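Local coordinates for condensin complex subunit 3 (PDB 5OQR), which serves as a regulatory subunit of condensin, the complex required to convert interphase chromatin into condensed, mitotic-like chromosomes, at residues R750-R753 with K754-Y758; R727-M730 with I731-L734. All coordinates share one frame; numbering follows the deposited sequence.

Contact 1. Residues R750-R753 with K754-Y758; sequences RTKR and KLETY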
loop_
_atom_site.group_PDB
_atom_site.type_symbol
_atom_site.label_atom_id
_atom_site.label_comp_id
_atom_site.label_asym_id
_atom_site.label_seq_id
_atom_site.Cartn_x
_atom_site.Cartn_y
_atom_site.Cartn_z
ATOM N N ARG A 750 37.675 -18.637 -10.285
ATOM C CA ARG A 750 37.187 -19.467 -9.191
ATOM C C ARG A 750 35.820 -20.055 -9.513
ATOM O O ARG A 750 35.548 -21.216 -9.191
ATOM C CB ARG A 750 37.125 -18.655 -7.898
ATOM C CG ARG A 750 37.392 -19.481 -6.654
ATOM C CD ARG A 750 36.474 -19.108 -5.504
ATOM N NE ARG A 750 36.573 -20.075 -4.412
ATOM C CZ ARG A 750 35.695 -20.186 -3.420
ATOM N NH1 ARG A 750 34.634 -19.391 -3.370
ATOM N NH2 ARG A 750 35.875 -21.100 -2.477
ATOM N N THR A 751 34.948 -19.273 -10.152
ATOM C CA THR A 751 33.620 -19.778 -10.485
ATOM C C THR A 751 33.693 -20.823 -11.588
ATOM O O THR A 751 32.925 -21.791 -11.582
ATOM C CB THR A 751 32.701 -18.623 -10.890
ATOM O OG1 THR A 751 32.499 -17.760 -9.767
ATOM C CG2 THR A 751 31.344 -19.134 -11.361
ATOM N N LYS A 752 34.605 -20.647 -12.546
ATOM C CA LYS A 752 34.776 -21.657 -13.583
ATOM C C LYS A 752 35.236 -22.979 -12.983
ATOM O O LYS A 752 34.790 -24.050 -13.408
ATOM C CB LYS A 752 35.765 -21.167 -14.641
ATOM C CG LYS A 752 35.926 -22.125 -15.808
ATOM C CD LYS A 752 36.508 -21.432 -17.028
ATOM C CE LYS A 752 36.659 -22.400 -18.192
ATOM N NZ LYS A 752 37.590 -23.519 -17.871
ATOM N N ARG A 753 36.127 -22.926 -11.991
ATOM C CA ARG A 753 36.486 -24.134 -11.257
ATOM C C ARG A 753 35.252 -24.798 -10.665
ATOM O O ARG A 753 35.118 -26.027 -10.702
ATOM C CB ARG A 753 37.493 -23.798 -10.158
ATOM C CG ARG A 753 38.931 -24.137 -10.501
ATOM C CD ARG A 753 39.881 -23.062 -10.004
ATOM N NE ARG A 753 39.664 -22.743 -8.595
ATOM C CZ ARG A 753 40.081 -21.628 -8.005
ATOM N NH1 ARG A 753 40.737 -20.707 -8.700
ATOM N NH2 ARG A 753 39.834 -21.427 -6.718
ATOM N N LYS A 754 34.337 -24.000 -10.112
ATOM C CA LYS A 754 33.080 -24.545 -9.610
ATOM C C LYS A 754 32.266 -25.155 -10.742
ATOM O O LYS A 754 31.723 -26.256 -10.610
ATOM C CB LYS A 754 32.280 -23.448 -8.903
ATOM C CG LYS A 754 32.205 -23.596 -7.400
ATOM C CD LYS A 754 33.458 -23.094 -6.718
ATOM C CE LYS A 754 33.391 -23.336 -5.223
ATOM N NZ LYS A 754 34.700 -23.113 -4.556
ATOM N N LEU A 755 32.163 -24.441 -11.864
ATOM C CA LEU A 755 31.503 -24.978 -13.048
ATOM C C LEU A 755 32.072 -26.344 -13.416
ATOM O O LEU A 755 31.326 -27.304 -13.636
ATOM C CB LEU A 755 31.659 -23.985 -14.207
ATOM C CG LEU A 755 31.026 -24.240 -15.584
ATOM C CD1 LEU A 755 31.776 -25.295 -16.395
ATOM C CD2 LEU A 755 29.563 -24.603 -15.463
ATOM N N GLU A 756 33.401 -26.450 -13.477
ATOM C CA GLU A 756 34.030 -27.696 -13.905
ATOM C C GLU A 756 33.782 -28.817 -12.907
ATOM O O GLU A 756 33.519 -29.958 -13.303
ATOM C CB GLU A 756 35.528 -27.479 -14.103
ATOM C CG GLU A 756 35.863 -26.539 -15.247
ATOM C CD GLU A 756 37.339 -26.188 -15.301
ATOM O OE1 GLU A 756 37.744 -25.462 -16.234
ATOM O OE2 GLU A 756 38.092 -26.634 -14.410
ATOM N N THR A 757 33.877 -28.523 -11.611
ATOM C CA THR A 757 33.610 -29.544 -10.603
ATOM C C THR A 757 32.221 -30.142 -10.785
ATOM O O THR A 757 32.035 -31.355 -10.637
ATOM C CB THR A 757 33.758 -28.952 -9.203
ATOM O OG1 THR A 757 35.106 -28.509 -9.012
ATOM C CG2 THR A 757 33.411 -29.987 -8.130
ATOM N N TYR A 758 31.230 -29.306 -11.096
ATOM C CA TYR A 758 29.887 -29.825 -11.320
ATOM C C TYR A 758 29.818 -30.634 -12.609
ATOM O O TYR A 758 29.164 -31.681 -12.658
ATOM C CB TYR A 758 28.872 -28.683 -11.358
ATOM C CG TYR A 758 27.565 -29.098 -11.986
ATOM C CD1 TYR A 758 27.246 -28.715 -13.278
ATOM C CD2 TYR A 758 26.666 -29.896 -11.298
ATOM C CE1 TYR A 758 26.060 -29.102 -13.862
ATOM C CE2 TYR A 758 25.477 -30.290 -11.873
ATOM C CZ TYR A 758 25.179 -29.891 -13.157
ATOM O OH TYR A 758 23.997 -30.280 -13.737
#
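Arg750 and Lys754 lie side by side on helix 745-759, their side chains running the same way. The Lys754 ammonium sits above one face of the Arg750 guanidinium, displaced toward its rim, and NZ of Lys754 is 3.1 Å from NH2 of Arg750. These are two like charges, so no bond joins them; Glu716 of helix 706-717 offers Lys754 a counter-charge, but as a long, weak ion pair. Between the backbones, Lys754 N donates to Arg750 O over 3.2 Å. One residue on, the carbonyl of Thr751 accepts from Leu755 N at 2.8 Å, while the Thr751 hydroxyl is hydrogen-bonded to Asn712. Thr751 and Leu755 both turn side chains to Phe715, and this side of the helix packs against helices 706-717 and 767-785. Lys752 makes the salt bridge of the turn: its NZ lies 2.5 Å from Glu756 OE1 and meets that oxygen nearly along the C-O axis. CG of Lys752 stands anti to the backbone N (chi1 -176°), and the chain stays extended until a final bend at chi4 of -62° turns the ammonium onto the carboxylate. Glu756 N also bonds to Lys752 O, at 2.8 Å. Arg753 offers its carbonyl oxygen to two donors of one residue, Thr757 N at 2.9 Å and Thr757 OG1 at 3.0 Å, which arrive from opposite faces of the carbonyl plane. The second bond ties the threonine hydroxyl back onto its own helix, with OG1 beside the backbone N (chi1 -62°). The i to i+4 backbone bonds are those of an alpha helix; Leu755 and Tyr758 pack inward while Arg750, Arg753 and Glu756 lie on the exposed side, as in an amphipathic helix of a HEAT-repeat alpha-solenoid.

Contact 2. Residues R727-M730 with I731-L734; sequences RKFM and ISLL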
loop_
_atom_site.group_PDB
_atom_site.type_symbol
_atom_site.label_atom_id
_atom_site.label_comp_id
_atom_site.label_asym_id
_atom_site.label_seq_id
_atom_site.Cartn_x
_atom_site.Cartn_y
_atom_site.Cartn_z
ATOM N N ARG A 727 16.651 -29.674 -10.814
ATOM C CA ARG A 727 17.994 -29.415 -11.319
ATOM C C ARG A 727 17.951 -28.504 -12.538
ATOM O O ARG A 727 18.804 -27.624 -12.695
ATOM C CB ARG A 727 18.686 -30.736 -11.649
ATOM C CG ARG A 727 20.202 -30.654 -11.699
ATOM C CD ARG A 727 20.814 -32.028 -11.911
ATOM N NE ARG A 727 21.034 -32.743 -10.655
ATOM C CZ ARG A 727 21.244 -34.053 -10.565
ATOM N NH1 ARG A 727 21.250 -34.808 -11.655
ATOM N NH2 ARG A 727 21.442 -34.613 -9.380
ATOM N N LYS A 728 16.961 -28.696 -13.413
ATOM C CA LYS A 728 16.762 -27.772 -14.525
ATOM C C LYS A 728 16.570 -26.347 -14.024
ATOM O O LYS A 728 17.170 -25.404 -14.550
ATOM C CB LYS A 728 15.549 -28.191 -15.355
ATOM C CG LYS A 728 15.865 -29.034 -16.580
ATOM C CD LYS A 728 14.811 -28.854 -17.668
ATOM C CE LYS A 728 14.851 -27.448 -18.263
ATOM N NZ LYS A 728 14.154 -27.355 -19.575
ATOM N N PHE A 729 15.718 -26.174 -13.012
ATOM C CA PHE A 729 15.351 -24.833 -12.578
ATOM C C PHE A 729 16.531 -24.116 -11.936
ATOM O O PHE A 729 16.723 -22.914 -12.151
ATOM C CB PHE A 729 14.173 -24.900 -11.609
ATOM C CG PHE A 729 13.751 -23.562 -11.095
ATOM C CD1 PHE A 729 13.978 -23.210 -9.779
ATOM C CD2 PHE A 729 13.150 -22.645 -11.937
ATOM C CE1 PHE A 729 13.598 -21.973 -9.308
ATOM C CE2 PHE A 729 12.769 -21.405 -11.473
ATOM C CZ PHE A 729 12.997 -21.066 -10.159
ATOM N N MET A 730 17.332 -24.830 -11.146
ATOM C CA MET A 730 18.489 -24.202 -10.521
ATOM C C MET A 730 19.481 -23.708 -11.563
ATOM O O MET A 730 20.130 -22.676 -11.359
ATOM C CB MET A 730 19.164 -25.181 -9.561
ATOM C CG MET A 730 18.263 -25.667 -8.435
ATOM S SD MET A 730 17.552 -24.329 -7.455
ATOM C CE MET A 730 18.997 -23.734 -6.584
ATOM N N ILE A 731 19.611 -24.424 -12.682
ATOM C CA ILE A 731 20.484 -23.971 -13.759
ATOM C C ILE A 731 19.890 -22.745 -14.438
ATOM O O ILE A 731 20.616 -21.838 -14.856
ATOM C CB ILE A 731 20.729 -25.117 -14.760
ATOM C CG1 ILE A 731 21.585 -26.204 -14.111
ATOM C CG2 ILE A 731 21.417 -24.610 -16.032
ATOM C CD1 ILE A 731 21.586 -27.516 -14.864
ATOM N N SER A 732 18.560 -22.698 -14.552
ATOM C CA SER A 732 17.894 -21.542 -15.145
ATOM C C SER A 732 18.325 -20.239 -14.488
ATOM O O SER A 732 18.350 -19.192 -15.143
ATOM C CB SER A 732 16.378 -21.703 -15.030
ATOM O OG SER A 732 15.985 -21.838 -13.676
ATOM N N LEU A 733 18.673 -20.281 -13.201
ATOM C CA LEU A 733 19.009 -19.055 -12.485
ATOM C C LEU A 733 20.346 -18.484 -12.932
ATOM O O LEU A 733 20.538 -17.264 -12.892
ATOM C CB LEU A 733 19.021 -19.325 -10.982
ATOM C CG LEU A 733 17.748 -19.989 -10.454
ATOM C CD1 LEU A 733 17.893 -20.314 -8.983
ATOM C CD2 LEU A 733 16.538 -19.103 -10.700
ATOM N N LEU A 734 21.280 -19.340 -13.359
ATOM C CA LEU A 734 22.575 -18.854 -13.823
ATOM C C LEU A 734 22.423 -17.855 -14.961
ATOM O O LEU A 734 23.240 -16.939 -15.095
ATOM C CB LEU A 734 23.444 -20.030 -14.262
ATOM C CG LEU A 734 23.958 -20.929 -13.139
ATOM C CD1 LEU A 734 24.366 -22.277 -13.689
ATOM C CD2 LEU A 734 25.126 -20.273 -12.425
#
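Ile731 N donates to Arg727 O across one turn of helix 725-736, a weak bond at 3.3 Å, and the isoleucine side chain lies along the same carbonyl, its CG1 coming to 3.4 Å from Arg727 O. The following pair is firmer: Ser732 N reaches Lys728 O at 3.0 Å. Leu733 N has two possible acceptors and holds neither strongly. Its bond to Met730 O, one residue short of a full alpha-helical step, is weak at 3.4 Å, and the one to Phe729 O is weak and doubtful because the position of that oxygen is less certain. Leu734 N then bonds to Ile731 O, also three residues back. The charged ends find partners elsewhere: the Arg727 guanidinium donates through NE to Leu718 O and through NH2 to Pro719 O, with Phe763 in a cation-pi contact, whereas Lys728 NZ has a long, weak ion pair with Asp766 and a weak hydrogen bond to Thr768. The helix belongs to HEAT repeat 9, and its apolar side chains face the other helices of the solenoid: Phe729 and Leu733 meet helices 639-661 and 669-682, while Leu734 meets helix 767-785. Within the turn, the Phe729 ring, carried anti to the backbone N (chi1 179°), runs at a slant to Leu733, with Phe729 CZ 4.1 Å from Leu733 CD2. The other methyl branch of Leu733, CD1, lies 4.3 Å from Met730 SD, a thioether brought back by a methionine chain bent at both chi2 and chi3.

Contacts 1 and 2 are local contacts between successive turns of consecutive helices, 745-759 and 725-736, with centres about 15 Å apart. Contact 2 is mostly buried, and apolar side chains carry it, the charged end of Arg727 being satisfied by carbonyls beyond its own helix. Contact 1 is partly buried: one side packs inward, while a Lys-Glu salt bridge and a threonine hydroxyl bonded to a backbone carbonyl lie along the more exposed side. The two helices touch where Tyr758 of contact 1 reaches contact 2, its OH packing 3.8 Å from Ile731 CD1 and close to the aliphatic part of Arg727. Both also rest on helix 767-785, through Thr751 and Leu734 on the common residue Phe776.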